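Local coordinates for protein actinorhodin polyketide putative beta-ketoacyl synthase 2 (Streptomyces coelicolor A3, PDB 1TQY) that serves as the chain length factor of the actinorhodin polyketide synthase, a ketosynthase-family protein that probably works with a partner chain in building the polyketide for antibiotic biosynthesis, at residues V43-A56 with L199-I213. Residues are numbered along the deposited sequence; the frame is centred on the assembly and turned at random.
Sequences VTRFDVSRYPATLA and LDPWGWVSQIASGRI
Segment 43-56, a loop that runs into strand 55-57, lies along one side of helix 201-208, with the CA atoms of F46 and P201 6.9 Å apart. W204 CG lies anti to the backbone N (chi1 -170°), which sends the indole out to the loop backbone. W204 NE1 donates to A53 O at 2.9 Å; A53 O lies in the indole plane, while NE1 sits above the A53 carbonyl plane. V43 CG2 and V48 CG1 cover one indole face by CH-pi contacts, and I208 CG1 lies over the opposite face. F46 meets the indole face offset edge-to-face, CZ 3.5 Å from W204 CG. The indole edge meets the Y51 face, also offset, completing an aromatic cluster. P201 CA sits over the centre of the F46 ring, with V43 CG1 on the other face. A53 CB packs on I213 CG2 at 3.5 Å and on I208 CD1. N-cap residue D200 accepts from G203 N through OD1, also hydrogen-bonded to H121 ND1. L199 CD1 sits over one R45 guanidinium face; R45 NH2 salt-bridges E237. The contact joins the two-stranded antiparallel sheet of 40-42 and 55-57 to the helix following strand 189-196. Another protein chain packs on P201 and V205, and its backbone bonds Y51 OH.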
ATOM      1  N   VAL B  43      23.689 -11.635  12.845  1.00 27.50           N
ATOM      2  CA  VAL B  43      22.357 -11.415  13.372  1.00 28.88           C
ATOM      3  C   VAL B  43      22.398 -11.957  14.791  1.00 29.50           C
ATOM      4  O   VAL B  43      22.887 -13.063  15.028  1.00 29.38           O
ATOM      5  CB  VAL B  43      21.282 -12.176  12.558  1.00 30.42           C
ATOM      6  CG1 VAL B  43      19.916 -11.992  13.200  1.00 29.91           C
ATOM      7  CG2 VAL B  43      21.252 -11.652  11.120  1.00 31.28           C
ATOM      8  N   THR B  44      21.896 -11.165  15.732  1.00 29.18           N
ATOM      9  CA  THR B  44      21.899 -11.541  17.136  1.00 28.06           C
ATOM     10  C   THR B  44      20.477 -11.607  17.687  1.00 27.99           C
ATOM     11  O   THR B  44      20.259 -11.976  18.841  1.00 24.33           O
ATOM     12  CB  THR B  44      22.735 -10.532  17.939  1.00 28.32           C
ATOM     13  OG1 THR B  44      22.172  -9.224  17.802  1.00 26.18           O
ATOM     14  CG2 THR B  44      24.165 -10.492  17.406  1.00 28.61           C
ATOM     15  N   ARG B  45      19.509 -11.272  16.839  1.00 27.84           N
ATOM     16  CA  ARG B  45      18.104 -11.301  17.228  1.00 28.70           C
ATOM     17  C   ARG B  45      17.654 -12.716  17.578  1.00 29.50           C
ATOM     18  O   ARG B  45      16.649 -12.906  18.256  1.00 29.94           O
ATOM     19  CB  ARG B  45      17.239 -10.742  16.094  1.00 28.63           C
ATOM     20  CG  ARG B  45      17.508  -9.281  15.771  1.00 29.23           C
ATOM     21  CD  ARG B  45      17.194  -8.398  16.966  1.00 29.61           C
ATOM     22  NE  ARG B  45      17.888  -7.118  16.896  1.00 31.38           N
ATOM     23  CZ  ARG B  45      17.401  -6.024  16.325  1.00 33.51           C
ATOM     24  NH1 ARG B  45      16.195  -6.043  15.766  1.00 33.50           N
ATOM     25  NH2 ARG B  45      18.127  -4.913  16.312  1.00 32.35           N
ATOM     26  N   PHE B  46      18.413 -13.702  17.107  1.00 28.94           N
ATOM     27  CA  PHE B  46      18.130 -15.114  17.345  1.00 27.99           C
ATOM     28  C   PHE B  46      19.369 -15.874  16.876  1.00 28.58           C
ATOM     29  O   PHE B  46      20.349 -15.247  16.491  1.00 27.89           O
ATOM     30  CB  PHE B  46      16.888 -15.539  16.559  1.00 26.93           C
ATOM     31  CG  PHE B  46      16.987 -15.265  15.090  1.00 26.42           C
ATOM     32  CD1 PHE B  46      17.647 -16.159  14.251  1.00 24.40           C
ATOM     33  CD2 PHE B  46      16.465 -14.094  14.550  1.00 24.36           C
ATOM     34  CE1 PHE B  46      17.791 -15.895  12.894  1.00 23.06           C
ATOM     35  CE2 PHE B  46      16.600 -13.812  13.193  1.00 25.83           C
ATOM     36  CZ  PHE B  46      17.269 -14.720  12.360  1.00 24.22           C
ATOM     37  N   ASP B  47      19.336 -17.203  16.908  1.00 29.67           N
ATOM     38  CA  ASP B  47      20.492 -18.018  16.503  1.00 31.01           C
ATOM     39  C   ASP B  47      20.571 -18.246  14.987  1.00 30.33           C
ATOM     40  O   ASP B  47      20.013 -19.216  14.484  1.00 31.17           O
ATOM     41  CB  ASP B  47      20.426 -19.381  17.213  1.00 32.56           C
ATOM     42  CG  ASP B  47      21.741 -20.150  17.152  1.00 34.12           C
ATOM     43  OD1 ASP B  47      22.599 -19.817  16.307  1.00 35.27           O
ATOM     44  OD2 ASP B  47      21.907 -21.098  17.948  1.00 36.28           O
ATOM     45  N   VAL B  48      21.275 -17.372  14.268  1.00 30.29           N
ATOM     46  CA  VAL B  48      21.402 -17.503  12.810  1.00 31.52           C
ATOM     47  C   VAL B  48      22.379 -18.557  12.320  1.00 32.36           C
ATOM     48  O   VAL B  48      22.413 -18.859  11.126  1.00 32.07           O
ATOM     49  CB  VAL B  48      21.857 -16.192  12.123  1.00 32.83           C
ATOM     50  CG1 VAL B  48      20.679 -15.319  11.834  1.00 34.19           C
ATOM     51  CG2 VAL B  48      22.894 -15.484  12.976  1.00 34.52           C
ATOM     52  N   SER B  49      23.188 -19.102  13.219  1.00 33.31           N
ATOM     53  CA  SER B  49      24.169 -20.109  12.834  1.00 34.10           C
ATOM     54  C   SER B  49      23.497 -21.315  12.208  1.00 33.87           C
ATOM     55  O   SER B  49      24.152 -22.137  11.577  1.00 36.40           O
ATOM     56  CB  SER B  49      24.956 -20.581  14.053  1.00 34.69           C
ATOM     57  OG  SER B  49      24.129 -21.354  14.912  1.00 35.10           O
ATOM     58  N   ARG B  50      22.194 -21.441  12.393  1.00 32.78           N
ATOM     59  CA  ARG B  50      21.512 -22.587  11.826  1.00 33.76           C
ATOM     60  C   ARG B  50      20.892 -22.300  10.465  1.00 31.98           C
ATOM     61  O   ARG B  50      20.214 -23.147   9.892  1.00 33.46           O
ATOM     62  CB  ARG B  50      20.462 -23.098  12.805  1.00 37.48           C
ATOM     63  CG  ARG B  50      19.483 -22.048  13.278  1.00 41.51           C
ATOM     64  CD  ARG B  50      18.849 -22.471  14.573  1.00 45.99           C
ATOM     65  NE  ARG B  50      18.134 -23.747  14.447  1.00 50.10           N
ATOM     66  CZ  ARG B  50      17.349 -24.250  15.395  1.00 52.11           C
ATOM     67  NH1 ARG B  50      16.757 -25.412  15.222  1.00 53.92           N
ATOM     68  NH2 ARG B  50      17.155 -23.588  16.524  1.00 52.56           N
ATOM     69  N   TYR B  51      21.130 -21.101   9.948  1.00 28.75           N
ATOM     70  CA  TYR B  51      20.611 -20.708   8.638  1.00 27.23           C
ATOM     71  C   TYR B  51      21.763 -20.343   7.702  1.00 27.68           C
ATOM     72  O   TYR B  51      22.843 -19.961   8.155  1.00 26.07           O
ATOM     73  CB  TYR B  51      19.680 -19.507   8.787  1.00 25.31           C
ATOM     74  CG  TYR B  51      18.507 -19.771   9.686  1.00 25.48           C
ATOM     75  CD1 TYR B  51      17.486 -20.633   9.301  1.00 23.74           C
ATOM     76  CD2 TYR B  51      18.423 -19.165  10.938  1.00 26.60           C
ATOM     77  CE1 TYR B  51      16.410 -20.883  10.146  1.00 26.73           C
ATOM     78  CE2 TYR B  51      17.353 -19.410  11.785  1.00 27.51           C
ATOM     79  CZ  TYR B  51      16.352 -20.267  11.386  1.00 26.42           C
ATOM     80  OH  TYR B  51      15.290 -20.494  12.219  1.00 25.17           O
ATOM     81  N   PRO B  52      21.540 -20.443   6.382  1.00 27.58           N
ATOM     82  CA  PRO B  52      22.541 -20.129   5.352  1.00 27.92           C
ATOM     83  C   PRO B  52      23.066 -18.696   5.416  1.00 27.97           C
ATOM     84  O   PRO B  52      24.267 -18.465   5.344  1.00 27.53           O
ATOM     85  CB  PRO B  52      21.792 -20.375   4.045  1.00 29.41           C
ATOM     86  CG  PRO B  52      20.756 -21.373   4.413  1.00 28.07           C
ATOM     87  CD  PRO B  52      20.292 -20.923   5.770  1.00 27.68           C
ATOM     88  N   ALA B  53      22.158 -17.733   5.525  1.00 26.24           N
ATOM     89  CA  ALA B  53      22.541 -16.330   5.603  1.00 24.50           C
ATOM     90  C   ALA B  53      22.648 -15.975   7.080  1.00 24.70           C
ATOM     91  O   ALA B  53      21.824 -16.417   7.879  1.00 23.35           O
ATOM     92  CB  ALA B  53      21.489 -15.463   4.927  1.00 23.69           C
ATOM     93  N   THR B  54      23.649 -15.174   7.438  1.00 23.96           N
ATOM     94  CA  THR B  54      23.858 -14.811   8.834  1.00 24.90           C
ATOM     95  C   THR B  54      24.160 -13.345   9.083  1.00 22.96           C
ATOM     96  O   THR B  54      24.261 -12.916  10.233  1.00 21.26           O
ATOM     97  CB  THR B  54      25.033 -15.602   9.421  1.00 27.76           C
ATOM     98  OG1 THR B  54      26.225 -15.253   8.705  1.00 27.96           O
ATOM     99  CG2 THR B  54      24.793 -17.090   9.295  1.00 27.27           C
ATOM    100  N   LEU B  55      24.312 -12.576   8.016  1.00 23.14           N
ATOM    101  CA  LEU B  55      24.641 -11.163   8.161  1.00 24.63           C
ATOM    102  C   LEU B  55      23.459 -10.245   7.887  1.00 24.94           C
ATOM    103  O   LEU B  55      22.647 -10.522   7.008  1.00 24.87           O
ATOM    104  CB  LEU B  55      25.791 -10.806   7.218  1.00 25.10           C
ATOM    105  CG  LEU B  55      27.166 -11.425   7.478  1.00 25.37           C
ATOM    106  CD1 LEU B  55      28.153 -10.846   6.471  1.00 24.56           C
ATOM    107  CD2 LEU B  55      27.633 -11.115   8.898  1.00 23.72           C
ATOM    108  N   ALA B  56      23.378  -9.154   8.643  1.00 23.23           N
ATOM    109  CA  ALA B  56      22.307  -8.185   8.484  1.00 24.94           C
ATOM    110  C   ALA B  56      22.676  -6.831   9.067  1.00 25.42           C
ATOM    111  O   ALA B  56      23.592  -6.721   9.884  1.00 25.05           O
ATOM    112  CB  ALA B  56      21.033  -8.691   9.137  1.00 23.20           C
ATOM    113  N   LEU B 199      13.696  -9.011  11.229  1.00 26.29           N
ATOM    114  CA  LEU B 199      14.767  -9.738  11.878  1.00 26.94           C
ATOM    115  C   LEU B 199      14.336 -10.756  12.920  1.00 27.00           C
ATOM    116  O   LEU B 199      14.869 -10.791  14.025  1.00 29.80           O
ATOM    117  CB  LEU B 199      15.760  -8.747  12.491  1.00 26.58           C
ATOM    118  CG  LEU B 199      16.431  -7.854  11.459  1.00 26.60           C
ATOM    119  CD1 LEU B 199      17.418  -6.926  12.145  1.00 26.30           C
ATOM    120  CD2 LEU B 199      17.151  -8.731  10.426  1.00 27.47           C
ATOM    121  N   ASP B 200      13.358 -11.574  12.562  1.00 25.89           N
ATOM    122  CA  ASP B 200      12.884 -12.634  13.432  1.00 23.70           C
ATOM    123  C   ASP B 200      13.180 -13.869  12.593  1.00 23.42           C
ATOM    124  O   ASP B 200      13.428 -13.750  11.394  1.00 23.16           O
ATOM    125  CB  ASP B 200      11.383 -12.527  13.668  1.00 20.92           C
ATOM    126  CG  ASP B 200      10.593 -12.757  12.410  1.00 22.88           C
ATOM    127  OD1 ASP B 200       9.996 -13.844  12.251  1.00 22.28           O
ATOM    128  OD2 ASP B 200      10.579 -11.840  11.559  1.00 25.12           O
ATOM    129  N   PRO B 201      13.152 -15.064  13.197  1.00 22.19           N
ATOM    130  CA  PRO B 201      13.437 -16.272  12.418  1.00 22.01           C
ATOM    131  C   PRO B 201      12.613 -16.441  11.131  1.00 22.46           C
ATOM    132  O   PRO B 201      13.169 -16.768  10.088  1.00 21.46           O
ATOM    133  CB  PRO B 201      13.180 -17.390  13.418  1.00 20.53           C
ATOM    134  CG  PRO B 201      13.495 -16.741  14.750  1.00 19.74           C
ATOM    135  CD  PRO B 201      12.856 -15.397  14.607  1.00 20.61           C
ATOM    136  N   TRP B 202      11.298 -16.229  11.201  1.00 21.17           N
ATOM    137  CA  TRP B 202      10.445 -16.395  10.020  1.00 21.14           C
ATOM    138  C   TRP B 202      10.743 -15.329   8.972  1.00 21.07           C
ATOM    139  O   TRP B 202      10.932 -15.642   7.788  1.00 19.78           O
ATOM    140  CB  TRP B 202       8.964 -16.353  10.422  1.00 21.59           C
ATOM    141  CG  TRP B 202       7.999 -16.837   9.344  1.00 19.94           C
ATOM    142  CD1 TRP B 202       8.312 -17.487   8.174  1.00 18.70           C
ATOM    143  CD2 TRP B 202       6.571 -16.708   9.363  1.00 19.74           C
ATOM    144  NE1 TRP B 202       7.162 -17.764   7.467  1.00 19.59           N
ATOM    145  CE2 TRP B 202       6.081 -17.297   8.170  1.00 19.76           C
ATOM    146  CE3 TRP B 202       5.655 -16.150  10.272  1.00 20.46           C
ATOM    147  CZ2 TRP B 202       4.712 -17.344   7.861  1.00 18.30           C
ATOM    148  CZ3 TRP B 202       4.282 -16.200   9.958  1.00 19.99           C
ATOM    149  CH2 TRP B 202       3.836 -16.794   8.762  1.00 18.71           C
ATOM    150  N   GLY B 203      10.802 -14.071   9.409  1.00 21.77           N
ATOM    151  CA  GLY B 203      11.112 -12.992   8.484  1.00 21.11           C
ATOM    152  C   GLY B 203      12.461 -13.237   7.816  1.00 21.54           C
ATOM    153  O   GLY B 203      12.651 -12.940   6.639  1.00 20.41           O
ATOM    154  N   TRP B 204      13.395 -13.806   8.571  1.00 20.13           N
ATOM    155  CA  TRP B 204      14.737 -14.086   8.066  1.00 21.59           C
ATOM    156  C   TRP B 204      14.734 -15.156   6.969  1.00 22.33           C
ATOM    157  O   TRP B 204      15.300 -14.975   5.879  1.00 25.18           O
ATOM    158  CB  TRP B 204      15.630 -14.554   9.217  1.00 21.94           C
ATOM    159  CG  TRP B 204      17.080 -14.631   8.840  1.00 21.07           C
ATOM    160  CD1 TRP B 204      17.851 -15.756   8.753  1.00 18.26           C
ATOM    161  CD2 TRP B 204      17.912 -13.536   8.442  1.00 19.99           C
ATOM    162  NE1 TRP B 204      19.117 -15.427   8.319  1.00 19.69           N
ATOM    163  CE2 TRP B 204      19.182 -14.071   8.121  1.00 19.98           C
ATOM    164  CE3 TRP B 204      17.709 -12.152   8.324  1.00 19.36           C
ATOM    165  CZ2 TRP B 204      20.245 -13.275   7.687  1.00 19.90           C
ATOM    166  CZ3 TRP B 204      18.771 -11.359   7.892  1.00 21.21           C
ATOM    167  CH2 TRP B 204      20.023 -11.930   7.580  1.00 20.17           C
ATOM    168  N   VAL B 205      14.089 -16.270   7.280  1.00 21.85           N
ATOM    169  CA  VAL B 205      13.972 -17.401   6.383  1.00 22.53           C
ATOM    170  C   VAL B 205      13.200 -16.967   5.132  1.00 22.20           C
ATOM    171  O   VAL B 205      13.503 -17.401   4.021  1.00 21.33           O
ATOM    172  CB  VAL B 205      13.296 -18.582   7.196  1.00 23.59           C
ATOM    173  CG1 VAL B 205      12.031 -19.083   6.545  1.00 23.94           C
ATOM    174  CG2 VAL B 205      14.297 -19.683   7.424  1.00 24.23           C
ATOM    175  N   SER B 206      12.225 -16.079   5.322  1.00 22.28           N
ATOM    176  CA  SER B 206      11.413 -15.562   4.222  1.00 22.16           C
ATOM    177  C   SER B 206      12.306 -14.771   3.255  1.00 22.17           C
ATOM    178  O   SER B 206      12.220 -14.930   2.035  1.00 20.06           O
ATOM    179  CB  SER B 206      10.290 -14.666   4.775  1.00 23.44           C
ATOM    180  OG  SER B 206       9.307 -15.450   5.459  1.00 22.06           O
ATOM    181  N   GLN B 207      13.183 -13.934   3.809  1.00 21.25           N
ATOM    182  CA  GLN B 207      14.093 -13.140   2.996  1.00 21.86           C
ATOM    183  C   GLN B 207      15.057 -14.062   2.268  1.00 20.95           C
ATOM    184  O   GLN B 207      15.376 -13.848   1.094  1.00 21.01           O
ATOM    185  CB  GLN B 207      14.844 -12.129   3.881  1.00 21.35           C
ATOM    186  CG  GLN B 207      13.910 -11.091   4.502  1.00 23.00           C
ATOM    187  CD  GLN B 207      14.604 -10.099   5.424  1.00 23.56           C
ATOM    188  OE1 GLN B 207      15.331  -9.209   4.985  1.00 23.12           O
ATOM    189  NE2 GLN B 207      14.379 -10.261   6.721  1.00 26.71           N
ATOM    190  N   ILE B 208      15.506 -15.104   2.953  1.00 19.75           N
ATOM    191  CA  ILE B 208      16.412 -16.053   2.314  1.00 21.63           C
ATOM    192  C   ILE B 208      15.723 -16.685   1.097  1.00 22.06           C
ATOM    193  O   ILE B 208      16.382 -17.018   0.114  1.00 21.16           O
ATOM    194  CB  ILE B 208      16.864 -17.161   3.287  1.00 20.93           C
ATOM    195  CG1 ILE B 208      17.827 -16.566   4.333  1.00 21.76           C
ATOM    196  CG2 ILE B 208      17.581 -18.274   2.518  1.00 21.62           C
ATOM    197  CD1 ILE B 208      18.489 -17.617   5.205  1.00 19.98           C
ATOM    198  N   ALA B 209      14.400 -16.855   1.170  1.00 20.65           N
ATOM    199  CA  ALA B 209      13.653 -17.438   0.055  1.00 21.64           C
ATOM    200  C   ALA B 209      13.735 -16.553  -1.191  1.00 21.33           C
ATOM    201  O   ALA B 209      13.412 -16.993  -2.290  1.00 22.03           O
ATOM    202  CB  ALA B 209      12.177 -17.659   0.439  1.00 21.85           C
ATOM    203  N   SER B 210      14.151 -15.302  -1.023  1.00 20.66           N
ATOM    204  CA  SER B 210      14.279 -14.401  -2.169  1.00 21.10           C
ATOM    205  C   SER B 210      15.253 -15.008  -3.154  1.00 22.77           C
ATOM    206  O   SER B 210      15.147 -14.810  -4.363  1.00 22.30           O
ATOM    207  CB  SER B 210      14.843 -13.056  -1.739  1.00 22.98           C
ATOM    208  OG  SER B 210      16.170 -13.205  -1.258  1.00 22.03           O
ATOM    209  N   GLY B 211      16.222 -15.738  -2.614  1.00 22.74           N
ATOM    210  CA  GLY B 211      17.243 -16.358  -3.435  1.00 22.20           C
ATOM    211  C   GLY B 211      18.312 -15.331  -3.750  1.00 22.93           C
ATOM    212  O   GLY B 211      19.216 -15.590  -4.536  1.00 25.40           O
ATOM    213  N   ARG B 212      18.238 -14.171  -3.108  1.00 20.55           N
ATOM    214  CA  ARG B 212      19.208 -13.113  -3.389  1.00 22.45           C
ATOM    215  C   ARG B 212      20.017 -12.597  -2.208  1.00 22.15           C
ATOM    216  O   ARG B 212      20.737 -11.601  -2.314  1.00 21.70           O
ATOM    217  CB  ARG B 212      18.478 -11.952  -4.070  1.00 23.16           C
ATOM    218  CG  ARG B 212      18.012 -12.287  -5.490  1.00 25.27           C
ATOM    219  CD  ARG B 212      17.056 -11.241  -6.063  1.00 28.44           C
ATOM    220  NE  ARG B 212      16.655 -11.555  -7.448  1.00 32.23           N
ATOM    221  CZ  ARG B 212      15.732 -10.883  -8.137  1.00 33.99           C
ATOM    222  NH1 ARG B 212      15.101  -9.852  -7.586  1.00 31.51           N
ATOM    223  NH2 ARG B 212      15.438 -11.247  -9.373  1.00 35.27           N
ATOM    224  N   ILE B 213      19.924 -13.292  -1.086  1.00 23.78           N
ATOM    225  CA  ILE B 213      20.635 -12.867   0.107  1.00 24.48           C
ATOM    226  C   ILE B 213      22.040 -13.450   0.228  1.00 24.40           C
ATOM    227  O   ILE B 213      22.243 -14.649   0.055  1.00 23.72           O
ATOM    228  CB  ILE B 213      19.784 -13.199   1.324  1.00 26.92           C
ATOM    229  CG1 ILE B 213      18.529 -12.314   1.257  1.00 29.82           C
ATOM    230  CG2 ILE B 213      20.540 -12.958   2.612  1.00 24.28           C
ATOM    231  CD1 ILE B 213      17.685 -12.371   2.472  1.00 36.24           C
TER